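Long-range contact in extracellular solute-binding protein, family 7 (Colwellia psychrerythraea, PDB 4PET), which binds pyruvate together with a calcium ion and probably delivers its solute in the periplasm to a TRAP-type membrane transporter: residues 88-98 and 236-246. Numbering follows the deposited sequence.
With CA (calcium ion), chain E; PYR (pyruvic acid), chain D.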
ATOM      1  N   TYR A  88      -5.127   4.565 -30.023  1.00 19.60           N
ATOM      2  CA  TYR A  88      -5.719   3.925 -28.846  1.00 22.39           C
ATOM      3  C   TYR A  88      -6.121   4.997 -27.848  1.00 22.71           C
ATOM      4  O   TYR A  88      -5.368   5.956 -27.609  1.00 22.25           O
ATOM      5  CB  TYR A  88      -4.728   2.973 -28.150  1.00 16.05           C
ATOM      6  CG  TYR A  88      -4.584   1.627 -28.840  1.00 23.08           C
ATOM      7  CD1 TYR A  88      -3.745   1.474 -29.936  1.00 21.34           C
ATOM      8  CD2 TYR A  88      -5.280   0.516 -28.385  1.00 21.21           C
ATOM      9  CE1 TYR A  88      -3.620   0.262 -30.575  1.00 24.16           C
ATOM     10  CE2 TYR A  88      -5.168  -0.704 -29.010  1.00 21.26           C
ATOM     11  CZ  TYR A  88      -4.324  -0.824 -30.105  1.00 23.39           C
ATOM     12  OH  TYR A  88      -4.194  -2.025 -30.747  1.00 21.19           O
ATOM     13  N   GLN A  89      -7.269   4.805 -27.207  1.00 18.82           N
ATOM     14  CA  GLN A  89      -7.715   5.759 -26.191  1.00 16.38           C
ATOM     15  C   GLN A  89      -6.912   5.615 -24.912  1.00 19.88           C
ATOM     16  O   GLN A  89      -6.780   6.567 -24.160  1.00 17.47           O
ATOM     17  CB  GLN A  89      -9.210   5.590 -25.905  1.00 19.78           C
ATOM     18  CG  GLN A  89     -10.124   6.006 -27.062  1.00 17.74           C
ATOM     19  CD  GLN A  89     -10.426   4.892 -28.062  1.00 24.00           C
ATOM     20  OE1 GLN A  89      -9.996   3.742 -27.913  1.00 23.34           O
ATOM     21  NE2 GLN A  89     -11.184   5.238 -29.088  1.00 29.27           N
HETATM   22  N   MSE A  90      -6.391   4.415 -24.653  1.00 18.26           N
HETATM   23  CA  MSE A  90      -5.658   4.151 -23.420  1.00 20.62           C
HETATM   24  C   MSE A  90      -4.463   3.253 -23.624  1.00 22.48           C
HETATM   25  O   MSE A  90      -4.379   2.500 -24.600  1.00 16.64           O
HETATM   26  CB  MSE A  90      -6.565   3.450 -22.383  1.00 16.40           C
HETATM   27  CG  MSE A  90      -7.707   4.265 -21.904  1.00 19.33           C
HETATM   28 SE   MSE A  90      -8.751   3.190 -20.632  0.88 17.69          SE
HETATM   29  CE  MSE A  90      -7.441   3.328 -19.225  1.00 18.81           C
ATOM     30  N   GLY A  91      -3.547   3.313 -22.665  1.00 18.65           N
ATOM     31  CA  GLY A  91      -2.414   2.408 -22.672  1.00 20.80           C
ATOM     32  C   GLY A  91      -2.130   1.959 -21.247  1.00 22.93           C
ATOM     33  O   GLY A  91      -2.639   2.553 -20.289  1.00 16.72           O
ATOM     34  N   HIS A  92      -1.310   0.923 -21.126  1.00 16.12           N
ATOM     35  CA  HIS A  92      -0.774   0.459 -19.864  1.00 13.16           C
ATOM     36  C   HIS A  92       0.679   0.034 -20.092  1.00 17.37           C
ATOM     37  O   HIS A  92       1.013  -0.784 -20.992  1.00 19.98           O
ATOM     38  CB  HIS A  92      -1.676  -0.635 -19.257  1.00 15.10           C
ATOM     39  CG  HIS A  92      -1.323  -0.990 -17.848  1.00 18.76           C
ATOM     40  ND1 HIS A  92      -0.634  -2.142 -17.533  1.00 20.77           N
ATOM     41  CD2 HIS A  92      -1.525  -0.353 -16.672  1.00 13.42           C
ATOM     42  CE1 HIS A  92      -0.457  -2.221 -16.236  1.00 15.18           C
ATOM     43  NE2 HIS A  92      -0.986  -1.136 -15.682  1.00 17.17           N
ATOM     44  N   SER A  93       1.567   0.654 -19.322  1.00 17.46           N
ATOM     45  CA  SER A  93       2.995   0.550 -19.590  1.00 18.60           C
ATOM     46  C   SER A  93       3.773   1.060 -18.375  1.00 19.55           C
ATOM     47  O   SER A  93       3.318   0.922 -17.251  1.00 16.70           O
ATOM     48  CB  SER A  93       3.328   1.346 -20.847  1.00 19.22           C
ATOM     49  OG  SER A  93       4.521   0.915 -21.464  1.00 17.61           O
ATOM     50  N   ALA A  94       4.979   1.563 -18.601  1.00 15.40           N
ATOM     51  CA  ALA A  94       5.746   2.185 -17.552  1.00 14.46           C
ATOM     52  C   ALA A  94       6.267   3.529 -18.043  1.00 15.01           C
ATOM     53  O   ALA A  94       6.784   3.616 -19.139  1.00 15.11           O
ATOM     54  CB  ALA A  94       6.865   1.353 -17.117  1.00 14.71           C
ATOM     55  N   SER A  95       6.125   4.548 -17.206  1.00 17.70           N
ATOM     56  CA  SER A  95       6.552   5.918 -17.543  1.00 20.07           C
ATOM     57  C   SER A  95       8.022   5.976 -17.932  1.00 17.62           C
ATOM     58  O   SER A  95       8.409   6.709 -18.852  1.00 18.04           O
ATOM     59  CB  SER A  95       6.298   6.858 -16.339  1.00 15.40           C
ATOM     60  OG  SER A  95       6.475   8.228 -16.687  1.00 18.47           O
ATOM     61  N   TYR A  96       8.863   5.189 -17.256  1.00 19.29           N
ATOM     62  CA  TYR A  96      10.274   5.288 -17.519  1.00 15.40           C
ATOM     63  C   TYR A  96      10.690   4.678 -18.867  1.00 14.20           C
ATOM     64  O   TYR A  96      11.855   4.822 -19.286  1.00 20.44           O
ATOM     65  CB  TYR A  96      11.162   4.836 -16.344  1.00 14.94           C
ATOM     66  CG  TYR A  96      11.080   3.380 -15.897  1.00 16.13           C
ATOM     67  CD1 TYR A  96      10.366   2.424 -16.610  1.00 16.20           C
ATOM     68  CD2 TYR A  96      11.798   2.972 -14.788  1.00 15.32           C
ATOM     69  CE1 TYR A  96      10.341   1.077 -16.203  1.00 19.60           C
ATOM     70  CE2 TYR A  96      11.748   1.638 -14.340  1.00 22.65           C
ATOM     71  CZ  TYR A  96      11.018   0.704 -15.065  1.00 24.00           C
ATOM     72  OH  TYR A  96      10.979  -0.593 -14.657  1.00 23.51           O
ATOM     73  N   TYR A  97       9.758   4.061 -19.577  1.00 15.91           N
ATOM     74  CA  TYR A  97      10.115   3.565 -20.920  1.00 15.48           C
ATOM     75  C   TYR A  97      10.316   4.759 -21.865  1.00 19.25           C
ATOM     76  O   TYR A  97      10.931   4.609 -22.910  1.00 18.49           O
ATOM     77  CB  TYR A  97       9.047   2.625 -21.517  1.00 19.35           C
ATOM     78  CG  TYR A  97       8.847   1.281 -20.778  1.00 17.09           C
ATOM     79  CD1 TYR A  97       9.858   0.735 -19.985  1.00 17.74           C
ATOM     80  CD2 TYR A  97       7.628   0.580 -20.873  1.00 16.30           C
ATOM     81  CE1 TYR A  97       9.660  -0.527 -19.307  1.00 17.57           C
ATOM     82  CE2 TYR A  97       7.441  -0.640 -20.251  1.00 18.63           C
ATOM     83  CZ  TYR A  97       8.450  -1.187 -19.469  1.00 21.38           C
ATOM     84  OH  TYR A  97       8.218  -2.392 -18.835  1.00 23.15           O
ATOM     85  N   TRP A  98       9.752   5.920 -21.531  1.00 17.92           N
ATOM     86  CA  TRP A  98       9.743   7.029 -22.470  1.00 23.81           C
ATOM     87  C   TRP A  98      10.905   7.971 -22.272  1.00 25.49           C
ATOM     88  O   TRP A  98      10.891   9.111 -22.750  1.00 20.32           O
ATOM     89  CB  TRP A  98       8.395   7.761 -22.426  1.00 21.99           C
ATOM     90  CG  TRP A  98       7.258   6.809 -22.254  1.00 16.42           C
ATOM     91  CD1 TRP A  98       6.274   6.885 -21.303  1.00 17.07           C
ATOM     92  CD2 TRP A  98       6.982   5.617 -23.011  1.00 15.83           C
ATOM     93  NE1 TRP A  98       5.412   5.820 -21.423  1.00 16.72           N
ATOM     94  CE2 TRP A  98       5.812   5.030 -22.457  1.00 18.80           C
ATOM     95  CE3 TRP A  98       7.599   4.990 -24.102  1.00 20.88           C
ATOM     96  CZ2 TRP A  98       5.262   3.824 -22.950  1.00 19.28           C
ATOM     97  CZ3 TRP A  98       7.050   3.804 -24.580  1.00 19.10           C
ATOM     98  CH2 TRP A  98       5.898   3.241 -24.006  1.00 14.71           C
ATOM     99  N   GLU A 236      15.168  -0.334  -8.125  1.00 19.77           N
ATOM    100  CA  GLU A 236      13.729  -0.139  -8.284  1.00 19.34           C
ATOM    101  C   GLU A 236      12.957  -0.475  -7.010  1.00 16.73           C
ATOM    102  O   GLU A 236      12.315  -1.527  -6.910  1.00 20.22           O
ATOM    103  CB  GLU A 236      13.193  -0.952  -9.465  1.00 17.79           C
ATOM    104  CG  GLU A 236      13.698  -0.479 -10.830  1.00 19.70           C
ATOM    105  CD  GLU A 236      12.946  -1.120 -11.994  1.00 19.26           C
ATOM    106  OE1 GLU A 236      11.705  -0.997 -12.036  1.00 27.95           O
ATOM    107  OE2 GLU A 236      13.585  -1.747 -12.850  1.00 24.47           O
ATOM    108  N   PRO A 237      13.001   0.430  -6.021  1.00 21.15           N
ATOM    109  CA  PRO A 237      12.392   0.136  -4.700  1.00 16.99           C
ATOM    110  C   PRO A 237      10.880   0.104  -4.667  1.00 25.99           C
ATOM    111  O   PRO A 237      10.311  -0.476  -3.733  1.00 26.00           O
ATOM    112  CB  PRO A 237      12.870   1.294  -3.820  1.00 19.80           C
ATOM    113  CG  PRO A 237      13.148   2.431  -4.819  1.00 24.04           C
ATOM    114  CD  PRO A 237      13.728   1.707  -6.028  1.00 21.61           C
ATOM    115  N   GLY A 238      10.245   0.730  -5.661  1.00 21.53           N
ATOM    116  CA  GLY A 238       8.817   0.963  -5.644  1.00 22.20           C
ATOM    117  C   GLY A 238       8.274   1.282  -7.032  1.00 17.97           C
ATOM    118  O   GLY A 238       7.687   2.333  -7.270  1.00 20.24           O
ATOM    119  N   THR A 239       8.446   0.324  -7.927  1.00 20.56           N
ATOM    120  CA  THR A 239       8.074   0.477  -9.319  1.00 17.11           C
ATOM    121  C   THR A 239       6.583   0.557  -9.527  1.00 21.40           C
ATOM    122  O   THR A 239       5.853  -0.404  -9.308  1.00 17.44           O
ATOM    123  CB  THR A 239       8.681  -0.661 -10.156  1.00 20.29           C
ATOM    124  OG1 THR A 239      10.098  -0.624 -10.002  1.00 26.43           O
ATOM    125  CG2 THR A 239       8.293  -0.529 -11.643  1.00 25.58           C
ATOM    126  N   GLU A 240       6.137   1.738  -9.937  1.00 16.74           N
ATOM    127  CA  GLU A 240       4.729   1.953 -10.256  1.00 15.90           C
ATOM    128  C   GLU A 240       4.570   1.932 -11.760  1.00 16.70           C
ATOM    129  O   GLU A 240       5.282   2.656 -12.474  1.00 17.71           O
ATOM    130  CB  GLU A 240       4.253   3.306  -9.722  1.00 16.29           C
ATOM    131  CG  GLU A 240       2.787   3.557  -9.924  1.00 19.71           C
ATOM    132  CD  GLU A 240       1.917   2.806  -8.922  1.00 22.97           C
ATOM    133  OE1 GLU A 240       2.290   2.708  -7.720  1.00 24.05           O
ATOM    134  OE2 GLU A 240       0.845   2.349  -9.343  1.00 21.66           O
ATOM    135  N   LEU A 241       3.640   1.130 -12.262  1.00 15.21           N
ATOM    136  CA  LEU A 241       3.377   1.194 -13.697  1.00 17.18           C
ATOM    137  C   LEU A 241       2.484   2.399 -14.013  1.00 19.82           C
ATOM    138  O   LEU A 241       2.203   3.236 -13.149  1.00 17.58           O
ATOM    139  CB  LEU A 241       2.759  -0.110 -14.208  1.00 16.63           C
ATOM    140  CG  LEU A 241       3.577  -1.362 -13.848  1.00 15.00           C
ATOM    141  CD1 LEU A 241       2.850  -2.632 -14.262  1.00 22.42           C
ATOM    142  CD2 LEU A 241       4.955  -1.338 -14.489  1.00 18.88           C
ATOM    143  N   GLN A 242       2.049   2.472 -15.268  1.00 17.44           N
ATOM    144  CA  GLN A 242       1.328   3.627 -15.754  1.00 19.81           C
ATOM    145  C   GLN A 242       0.116   3.213 -16.568  1.00 16.86           C
ATOM    146  O   GLN A 242       0.235   2.345 -17.433  1.00 21.84           O
ATOM    147  CB  GLN A 242       2.322   4.349 -16.677  1.00 23.00           C
ATOM    148  CG  GLN A 242       1.765   5.194 -17.672  1.00 27.36           C
ATOM    149  CD  GLN A 242       2.867   5.835 -18.491  1.00 23.18           C
ATOM    150  OE1 GLN A 242       3.577   5.178 -19.263  1.00 18.60           O
ATOM    151  NE2 GLN A 242       3.024   7.128 -18.310  1.00 21.41           N
ATOM    152  N   PHE A 243      -1.040   3.832 -16.311  1.00 15.31           N
ATOM    153  CA  PHE A 243      -2.093   3.905 -17.311  1.00 12.62           C
ATOM    154  C   PHE A 243      -1.920   5.255 -17.982  1.00 21.58           C
ATOM    155  O   PHE A 243      -1.582   6.266 -17.314  1.00 20.98           O
ATOM    156  CB  PHE A 243      -3.516   3.911 -16.723  1.00 13.27           C
ATOM    157  CG  PHE A 243      -4.013   2.573 -16.199  1.00 16.30           C
ATOM    158  CD1 PHE A 243      -4.497   1.615 -17.067  1.00 17.39           C
ATOM    159  CD2 PHE A 243      -4.051   2.314 -14.831  1.00 15.03           C
ATOM    160  CE1 PHE A 243      -4.977   0.413 -16.618  1.00 16.21           C
ATOM    161  CE2 PHE A 243      -4.527   1.098 -14.362  1.00 15.59           C
ATOM    162  CZ  PHE A 243      -4.976   0.132 -15.277  1.00 15.07           C
HETATM  163  N   MSE A 244      -2.194   5.283 -19.283  1.00 18.52           N
HETATM  164  CA  MSE A 244      -2.246   6.530 -20.046  1.00 15.70           C
HETATM  165  C   MSE A 244      -3.602   6.642 -20.732  1.00 21.08           C
HETATM  166  O   MSE A 244      -4.145   5.663 -21.227  1.00 18.63           O
HETATM  167  CB  MSE A 244      -1.145   6.581 -21.119  1.00 20.98           C
HETATM  168  CG  MSE A 244       0.228   6.891 -20.540  1.00 16.55           C
HETATM  169 SE   MSE A 244       1.638   7.073 -21.827  0.86 17.04          SE
HETATM  170  CE  MSE A 244       1.707   5.181 -22.391  1.00 19.15           C
ATOM    171  N   VAL A 245      -4.145   7.849 -20.750  1.00 18.36           N
ATOM    172  CA  VAL A 245      -5.408   8.084 -21.409  1.00 16.16           C
ATOM    173  C   VAL A 245      -5.269   9.296 -22.313  1.00 18.83           C
ATOM    174  O   VAL A 245      -4.746  10.330 -21.912  1.00 19.58           O
ATOM    175  CB  VAL A 245      -6.511   8.392 -20.393  1.00 16.11           C
ATOM    176  CG1 VAL A 245      -7.849   8.586 -21.117  1.00 15.37           C
ATOM    177  CG2 VAL A 245      -6.628   7.302 -19.377  1.00 20.37           C
ATOM    178  N   ASN A 246      -5.731   9.160 -23.542  1.00 20.39           N
ATOM    179  CA  ASN A 246      -5.747  10.282 -24.456  1.00 20.96           C
ATOM    180  C   ASN A 246      -6.739  11.338 -23.961  1.00 18.68           C
ATOM    181  O   ASN A 246      -7.911  11.039 -23.774  1.00 22.35           O
ATOM    182  CB  ASN A 246      -6.135   9.787 -25.850  1.00 18.50           C
ATOM    183  CG  ASN A 246      -6.247  10.912 -26.838  1.00 21.46           C
ATOM    184  OD1 ASN A 246      -7.310  11.513 -26.984  1.00 23.19           O
ATOM    185  ND2 ASN A 246      -5.131  11.218 -27.525  1.00 22.34           N
TER
HETATM  186 CA    CA E 403      12.494  -3.761 -13.428  1.00 20.50          CA
HETATM  187  C   PYR D 402      10.524  -3.255 -15.996  1.00 21.41           C
HETATM  188  O   PYR D 402      11.782  -3.499 -15.749  1.00 18.99           O
HETATM  189  OXT PYR D 402      10.215  -3.006 -17.237  1.00 15.36           O
HETATM  190  CA  PYR D 402       9.548  -3.352 -14.981  1.00 32.70           C
HETATM  191  O3  PYR D 402       9.886  -3.401 -13.718  1.00 24.97           O
HETATM  192  CB  PYR D 402       8.091  -3.461 -15.313  1.00 31.98           C
HETATM  193  O   HOH W   1       5.141   4.388 -14.533  1.00 15.71           O
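With CG wedged between its backbone N and carbonyl carbon (chi1 63°), Y96 brings the edge of its phenol ring to the carboxylate of E236, which lies near the ring plane but is turned 77° against it. The hydroxyl donates to E236 OE1 (2.7 Å from Y96 OH), arriving from above the carboxylate plane, while T239 OG1 gives the same oxygen a second bond from the anti side. E236 OE2 binds the calcium at 2.4 Å, alongside Q153, E211, W212 O and two pyruvate oxygens. Next door, Y97 OH donates to pyruvate OXT. A phenylalanine in place of Y96 would probably cost E236 OE1 one of its two donors and leave the carboxylate less firmly oriented toward the metal.

Behind this site, strands 90-93 and 240-246 pair antiparallel inside a five-strand mixed sheet, through G91–M244 and S93–Q242 hydrogen-bonded pairs. On one face, the edge of H92 meets the face of F243 (edge-to-face, planes at 52°), H92 CD2 lying 3.5 Å from F243 CE1. On the other, the straight chain of Q242 brings OE1 to W98 NE1 (2.9 Å), which it accepts on an in-plane lone pair, ring and amide nearly coplanar; M244 SE adds an oblique Met-aromatic contact with W98. The chemistry implies that two hydroxyls outside the metal's own shell are likely to fix the rotation of the acid that shares calcium with pyruvate.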